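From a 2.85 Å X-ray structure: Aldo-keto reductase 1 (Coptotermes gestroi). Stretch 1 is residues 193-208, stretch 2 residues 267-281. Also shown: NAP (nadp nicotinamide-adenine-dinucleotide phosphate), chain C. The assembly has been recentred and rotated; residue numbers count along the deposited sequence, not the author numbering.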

# COMPACT_ATOMS: atom_id res chain seq x y z
N LEU A 193 -3.78 -6.55 -4.51
CA LEU A 193 -3.30 -5.40 -5.27
C LEU A 193 -3.41 -4.18 -4.39
O LEU A 193 -4.47 -3.92 -3.81
CB LEU A 193 -4.12 -5.19 -6.54
CG LEU A 193 -3.78 -3.88 -7.26
CD1 LEU A 193 -2.35 -3.90 -7.74
CD2 LEU A 193 -4.76 -3.59 -8.38
N GLN A 194 -2.33 -3.41 -4.28
CA GLN A 194 -2.34 -2.21 -3.46
C GLN A 194 -2.10 -1.01 -4.37
O GLN A 194 -0.99 -0.82 -4.88
CB GLN A 194 -1.31 -2.29 -2.33
CG GLN A 194 -0.80 -0.94 -1.89
CD GLN A 194 -0.07 -0.99 -0.57
OE1 GLN A 194 -0.08 -2.00 0.11
NE2 GLN A 194 0.62 0.08 -0.22
N VAL A 195 -3.14 -0.22 -4.57
CA VAL A 195 -3.10 0.95 -5.43
C VAL A 195 -3.67 2.13 -4.66
O VAL A 195 -4.31 1.97 -3.62
CB VAL A 195 -3.88 0.75 -6.74
CG1 VAL A 195 -3.14 -0.23 -7.66
CG2 VAL A 195 -5.27 0.26 -6.44
N GLU A 196 -3.43 3.32 -5.18
CA GLU A 196 -4.06 4.51 -4.64
C GLU A 196 -5.57 4.45 -4.87
O GLU A 196 -6.03 4.07 -5.96
CB GLU A 196 -3.43 5.75 -5.29
CG GLU A 196 -4.24 7.01 -5.37
CD GLU A 196 -3.45 8.17 -5.93
OE1 GLU A 196 -2.39 7.96 -6.57
OE2 GLU A 196 -3.90 9.33 -5.76
N LEU A 197 -6.33 4.84 -3.83
CA LEU A 197 -7.78 4.68 -3.85
C LEU A 197 -8.40 5.44 -2.69
O LEU A 197 -8.00 5.25 -1.53
CB LEU A 197 -8.16 3.19 -3.80
CG LEU A 197 -9.57 2.71 -4.15
CD1 LEU A 197 -9.56 1.21 -4.44
CD2 LEU A 197 -10.58 3.01 -3.05
N ASN A 198 -9.38 6.28 -3.00
CA ASN A 198 -10.20 7.00 -2.03
C ASN A 198 -11.44 7.51 -2.78
O ASN A 198 -11.68 7.12 -3.92
CB ASN A 198 -9.40 8.13 -1.37
CG ASN A 198 -8.77 9.06 -2.37
OD1 ASN A 198 -9.36 9.38 -3.40
ND2 ASN A 198 -7.55 9.51 -2.06
N VAL A 199 -12.21 8.39 -2.14
CA VAL A 199 -13.44 8.82 -2.80
C VAL A 199 -13.16 9.75 -3.97
O VAL A 199 -14.03 9.93 -4.83
CB VAL A 199 -14.42 9.50 -1.82
CG1 VAL A 199 -14.77 8.56 -0.68
CG2 VAL A 199 -13.86 10.82 -1.33
N TYR A 200 -11.97 10.36 -4.03
CA TYR A 200 -11.60 11.16 -5.20
C TYR A 200 -10.99 10.33 -6.32
O TYR A 200 -10.86 10.83 -7.44
CB TYR A 200 -10.63 12.27 -4.79
CG TYR A 200 -11.28 13.41 -4.04
CD1 TYR A 200 -12.67 13.52 -3.99
CD2 TYR A 200 -10.52 14.38 -3.40
CE1 TYR A 200 -13.28 14.56 -3.31
CE2 TYR A 200 -11.11 15.42 -2.72
CZ TYR A 200 -12.49 15.51 -2.68
OH TYR A 200 -13.09 16.54 -2.00
N PHE A 201 -10.64 9.06 -6.04
CA PHE A 201 -9.93 8.15 -6.93
C PHE A 201 -10.38 6.73 -6.57
O PHE A 201 -9.64 5.91 -6.03
CB PHE A 201 -8.42 8.33 -6.79
CG PHE A 201 -7.62 7.74 -7.92
CD1 PHE A 201 -7.86 8.12 -9.23
CD2 PHE A 201 -6.62 6.82 -7.66
CE1 PHE A 201 -7.12 7.57 -10.26
CE2 PHE A 201 -5.88 6.28 -8.68
CZ PHE A 201 -6.14 6.65 -9.99
N GLN A 202 -11.65 6.42 -6.86
CA GLN A 202 -12.26 5.19 -6.36
C GLN A 202 -11.81 3.94 -7.11
O GLN A 202 -12.01 2.83 -6.59
CB GLN A 202 -13.78 5.30 -6.41
CG GLN A 202 -14.33 6.32 -5.44
CD GLN A 202 -15.79 6.64 -5.69
OE1 GLN A 202 -16.25 7.74 -5.37
NE2 GLN A 202 -16.52 5.70 -6.25
N GLN A 203 -11.22 4.08 -8.30
CA GLN A 203 -10.69 2.95 -9.06
C GLN A 203 -11.76 1.89 -9.28
O GLN A 203 -11.50 0.69 -9.17
CB GLN A 203 -9.45 2.34 -8.38
CG GLN A 203 -8.26 3.28 -8.25
CD GLN A 203 -7.16 2.97 -9.25
OE1 GLN A 203 -7.41 2.77 -10.44
NE2 GLN A 203 -5.91 2.97 -8.76
N ARG A 204 -12.98 2.35 -9.59
CA ARG A 204 -14.08 1.44 -9.87
C ARG A 204 -13.66 0.34 -10.83
O ARG A 204 -13.88 -0.85 -10.58
CB ARG A 204 -15.28 2.20 -10.46
CG ARG A 204 -15.47 3.58 -9.93
CD ARG A 204 -15.88 3.53 -8.50
NE ARG A 204 -16.75 2.40 -8.26
CZ ARG A 204 -17.43 2.23 -7.15
NH1 ARG A 204 -17.35 3.11 -6.17
NH2 ARG A 204 -18.20 1.16 -7.01
N GLU A 205 -13.02 0.73 -11.94
CA GLU A 205 -12.71 -0.22 -13.00
C GLU A 205 -11.66 -1.23 -12.56
O GLU A 205 -11.77 -2.42 -12.85
CB GLU A 205 -12.26 0.53 -14.24
CG GLU A 205 -13.38 1.27 -14.92
CD GLU A 205 -12.94 1.93 -16.21
OE1 GLU A 205 -11.92 2.66 -16.20
OE2 GLU A 205 -13.60 1.69 -17.24
N LEU A 206 -10.62 -0.77 -11.87
CA LEU A 206 -9.56 -1.69 -11.50
C LEU A 206 -10.00 -2.62 -10.37
O LEU A 206 -9.59 -3.79 -10.35
CB LEU A 206 -8.31 -0.91 -11.11
CG LEU A 206 -7.05 -1.73 -10.82
CD1 LEU A 206 -6.87 -2.87 -11.83
CD2 LEU A 206 -5.83 -0.82 -10.79
N VAL A 207 -10.84 -2.15 -9.45
CA VAL A 207 -11.34 -3.03 -8.39
C VAL A 207 -12.17 -4.15 -9.00
O VAL A 207 -11.96 -5.33 -8.72
CB VAL A 207 -12.14 -2.24 -7.34
CG1 VAL A 207 -12.91 -3.21 -6.45
CG2 VAL A 207 -11.23 -1.36 -6.52
N ALA A 208 -13.14 -3.78 -9.84
CA ALA A 208 -13.97 -4.79 -10.49
C ALA A 208 -13.14 -5.73 -11.35
O ALA A 208 -13.48 -6.92 -11.47
CB ALA A 208 -15.06 -4.11 -11.32
PA NAP C . -3.47 8.72 4.16
O1A NAP C . -3.07 7.76 5.27
O2A NAP C . -4.70 8.76 3.62
O5B NAP C . -2.91 10.23 4.63
C5B NAP C . -2.37 10.10 5.92
C4B NAP C . -2.06 11.53 6.37
O4B NAP C . -3.23 12.08 6.93
C3B NAP C . -0.89 11.59 7.39
O3B NAP C . -0.15 12.74 7.16
C2B NAP C . -1.62 11.73 8.75
O2B NAP C . -1.06 12.65 9.57
C1B NAP C . -3.06 12.21 8.34
N9A NAP C . -4.09 11.41 8.99
C8A NAP C . -4.07 10.04 9.28
N7A NAP C . -5.19 9.62 9.91
C5A NAP C . -5.98 10.78 10.03
C6A NAP C . -7.25 11.00 10.58
N6A NAP C . -7.96 9.97 11.14
N1A NAP C . -7.82 12.24 10.57
C2A NAP C . -7.05 13.24 9.99
N3A NAP C . -5.83 13.18 9.43
C4A NAP C . -5.31 11.90 9.46
O3 NAP C . -2.56 8.23 2.92
PN NAP C . -1.05 7.87 3.17
O1N NAP C . -0.48 8.20 4.48
O2N NAP C . -0.30 8.09 1.88
O5D NAP C . -1.09 6.09 3.16
C5D NAP C . 0.04 5.72 3.79
C4D NAP C . 0.16 4.24 3.67
O4D NAP C . -0.17 3.92 2.32
C3D NAP C . 1.66 3.95 3.83
O3D NAP C . 1.93 3.48 5.08
C2D NAP C . 1.90 2.83 2.86
O2D NAP C . 1.65 1.63 3.46
C1D NAP C . 0.80 3.04 1.79
N1N NAP C . 1.53 3.62 0.64
C2N NAP C . 1.80 2.83 -0.43
C3N NAP C . 2.50 3.33 -1.51
C7N NAP C . 2.74 2.45 -2.64
O7N NAP C . 2.50 1.23 -2.61
N7N NAP C . 3.27 3.03 -3.77
C4N NAP C . 2.97 4.65 -1.51
C5N NAP C . 2.70 5.44 -0.41
C6N NAP C . 2.00 4.94 0.67
P2B NAP C . -0.28 12.13 11.10
O1X NAP C . 0.77 11.20 10.50
O2X NAP C . 0.18 13.38 11.80
O3X NAP C . -1.41 11.28 11.67
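Stretch 2 (267-281) VLLRHCMQRDIVVIP

Segments far apart in sequence often pack through a few long side chains set among small apolar contacts, and this aldo-keto reductase offers a compact example. Stretch 2 begins as the end of a helix, through Met273, reverses in a type I turn from Met273 to Asp276, and then runs extended, with strand geometry at Val278 and Val279. Stretch 1 proceeds from strand (193-196) through a loop to a helix that starts at Arg204. The CA pairings give the direction: Val199 lies nearest Leu268, Asn198 nearest Cys272 and Gln194 nearest Val278, so the helix of stretch 2 runs roughly opposite to the loop at 197-199, while its extended segment crosses the strand steeply. Together the two bury 591 Å².

Arg275, on the turn, covers the most surface. Its guanidinium lies flat on that of Arg204, with centres 3.6 Å apart and planes at 25°. The like charges are close, Arg204 NH2 to Arg275 NH1 being 3.2 Å, and as both atoms are donors no hydrogen bond joins them. At the edge of the Arg275 guanidinium, NH2 comes within 2.4 Å of Gln202 O, a very short approach.

Val199 is the main contributor from stretch 1. It points toward the helix. Both Val199 methyls pack on Leu268, CG2 to CD2 at 3.5 Å and CG1 to CD2 at 3.6 Å, and Val199 CG1 also reaches His271 ND1 at 3.4 Å, at the edge of the imidazole.

Beyond this, apolar packing continues into the extended segment. Leu197 CD2 touches Cys272 SG at 3.8 Å, and its CD1 meets Ile277 CD1 at 3.7 Å; the same Ile277 CD1 receives Val207 CG2 at 3.8 Å, so one methyl bridges loop and helix of stretch 1. Near the cofactor, Ile280 CD1 lies 3.7 Å from NAP O2D. No clear hydrogen bond crosses the interface.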

# COMPACT_ATOMS: atom_id res chain seq x y z
N VAL A 267 -15.65 8.45 7.58
CA VAL A 267 -16.55 8.33 6.45
C VAL A 267 -15.79 7.86 5.21
O VAL A 267 -16.19 6.91 4.54
CB VAL A 267 -17.28 9.65 6.18
CG1 VAL A 267 -18.53 9.39 5.33
CG2 VAL A 267 -17.66 10.34 7.48
N LEU A 268 -14.66 8.51 4.94
CA LEU A 268 -13.88 8.16 3.75
C LEU A 268 -13.37 6.72 3.81
O LEU A 268 -13.34 6.02 2.79
CB LEU A 268 -12.71 9.12 3.59
CG LEU A 268 -13.09 10.58 3.37
CD1 LEU A 268 -11.85 11.41 3.23
CD2 LEU A 268 -13.93 10.68 2.12
N LEU A 269 -12.93 6.28 4.98
CA LEU A 269 -12.47 4.90 5.08
C LEU A 269 -13.62 3.93 4.91
O LEU A 269 -13.51 2.94 4.18
CB LEU A 269 -11.79 4.69 6.43
CG LEU A 269 -10.56 5.56 6.67
CD1 LEU A 269 -10.23 5.65 8.15
CD2 LEU A 269 -9.39 5.04 5.84
N ARG A 270 -14.75 4.23 5.55
CA ARG A 270 -15.91 3.36 5.47
C ARG A 270 -16.33 3.11 4.03
O ARG A 270 -16.61 1.96 3.64
CB ARG A 270 -17.05 3.98 6.25
CG ARG A 270 -18.25 3.11 6.22
CD ARG A 270 -18.12 2.06 7.38
NE ARG A 270 -18.48 0.70 6.93
CZ ARG A 270 -18.85 -0.31 7.70
NH1 ARG A 270 -19.03 -0.16 9.01
NH2 ARG A 270 -19.13 -1.46 7.18
N HIS A 271 -16.38 4.17 3.21
CA HIS A 271 -16.81 4.02 1.83
C HIS A 271 -15.95 3.01 1.09
O HIS A 271 -16.47 2.21 0.30
CB HIS A 271 -16.76 5.35 1.08
CG HIS A 271 -17.35 5.26 -0.29
ND1 HIS A 271 -17.06 6.14 -1.31
CD2 HIS A 271 -18.23 4.37 -0.82
CE1 HIS A 271 -17.72 5.81 -2.40
NE2 HIS A 271 -18.44 4.73 -2.13
N CYS A 272 -14.64 3.03 1.33
CA CYS A 272 -13.79 2.00 0.75
C CYS A 272 -14.12 0.63 1.32
O CYS A 272 -14.30 -0.34 0.56
CB CYS A 272 -12.33 2.35 1.00
SG CYS A 272 -11.84 3.95 0.38
N MET A 273 -14.23 0.53 2.64
CA MET A 273 -14.34 -0.78 3.27
C MET A 273 -15.60 -1.51 2.84
O MET A 273 -15.59 -2.73 2.63
CB MET A 273 -14.32 -0.65 4.79
CG MET A 273 -13.15 0.14 5.32
SD MET A 273 -13.60 0.92 6.87
CE MET A 273 -13.31 -0.41 7.99
N GLN A 274 -16.71 -0.79 2.68
CA GLN A 274 -17.92 -1.49 2.30
C GLN A 274 -17.90 -1.96 0.86
O GLN A 274 -18.87 -2.60 0.43
CB GLN A 274 -19.14 -0.62 2.55
CG GLN A 274 -19.50 -0.43 4.02
CD GLN A 274 -20.56 0.63 4.20
OE1 GLN A 274 -21.18 1.04 3.21
NE2 GLN A 274 -20.81 1.06 5.45
N ARG A 275 -16.85 -1.64 0.09
CA ARG A 275 -16.64 -2.27 -1.20
C ARG A 275 -15.73 -3.49 -1.09
O ARG A 275 -15.13 -3.91 -2.09
CB ARG A 275 -16.06 -1.25 -2.20
CG ARG A 275 -16.69 0.14 -2.11
CD ARG A 275 -16.70 0.88 -3.44
NE ARG A 275 -15.39 1.37 -3.84
CZ ARG A 275 -14.78 1.05 -4.98
NH1 ARG A 275 -15.36 0.22 -5.84
NH2 ARG A 275 -13.59 1.55 -5.25
N ASP A 276 -15.63 -4.05 0.11
CA ASP A 276 -14.71 -5.15 0.43
C ASP A 276 -13.27 -4.78 0.09
O ASP A 276 -12.50 -5.60 -0.39
CB ASP A 276 -15.12 -6.45 -0.27
CG ASP A 276 -16.37 -7.06 0.33
OD1 ASP A 276 -16.75 -6.65 1.46
OD2 ASP A 276 -16.98 -7.96 -0.30
N ILE A 277 -12.91 -3.53 0.38
CA ILE A 277 -11.59 -2.98 0.07
C ILE A 277 -10.84 -2.75 1.38
O ILE A 277 -11.31 -2.02 2.25
CB ILE A 277 -11.69 -1.67 -0.72
CG1 ILE A 277 -12.21 -1.93 -2.13
CG2 ILE A 277 -10.36 -0.94 -0.72
CD1 ILE A 277 -12.33 -0.67 -2.97
N VAL A 278 -9.67 -3.37 1.51
CA VAL A 278 -8.78 -3.11 2.63
C VAL A 278 -8.30 -1.67 2.57
O VAL A 278 -8.08 -1.12 1.48
CB VAL A 278 -7.60 -4.10 2.59
CG1 VAL A 278 -6.69 -3.94 3.80
CG2 VAL A 278 -8.10 -5.55 2.45
N VAL A 279 -8.14 -1.03 3.73
CA VAL A 279 -7.60 0.33 3.78
C VAL A 279 -6.53 0.43 4.86
O VAL A 279 -6.67 -0.14 5.95
CB VAL A 279 -8.69 1.40 4.00
CG1 VAL A 279 -9.72 1.33 2.88
CG2 VAL A 279 -9.35 1.29 5.38
N ILE A 280 -5.46 1.16 4.55
CA ILE A 280 -4.35 1.33 5.48
C ILE A 280 -4.10 2.81 5.71
O ILE A 280 -3.10 3.36 5.21
CB ILE A 280 -3.09 0.62 4.98
CG1 ILE A 280 -2.95 0.79 3.47
CG2 ILE A 280 -3.13 -0.85 5.37
CD1 ILE A 280 -1.68 0.21 2.90
N PRO A 281 -4.96 3.50 6.45
CA PRO A 281 -4.64 4.87 6.87
C PRO A 281 -3.32 4.90 7.62
O PRO A 281 -3.02 4.02 8.43
CB PRO A 281 -5.82 5.23 7.78
CG PRO A 281 -6.33 3.90 8.27
CD PRO A 281 -6.19 3.00 7.09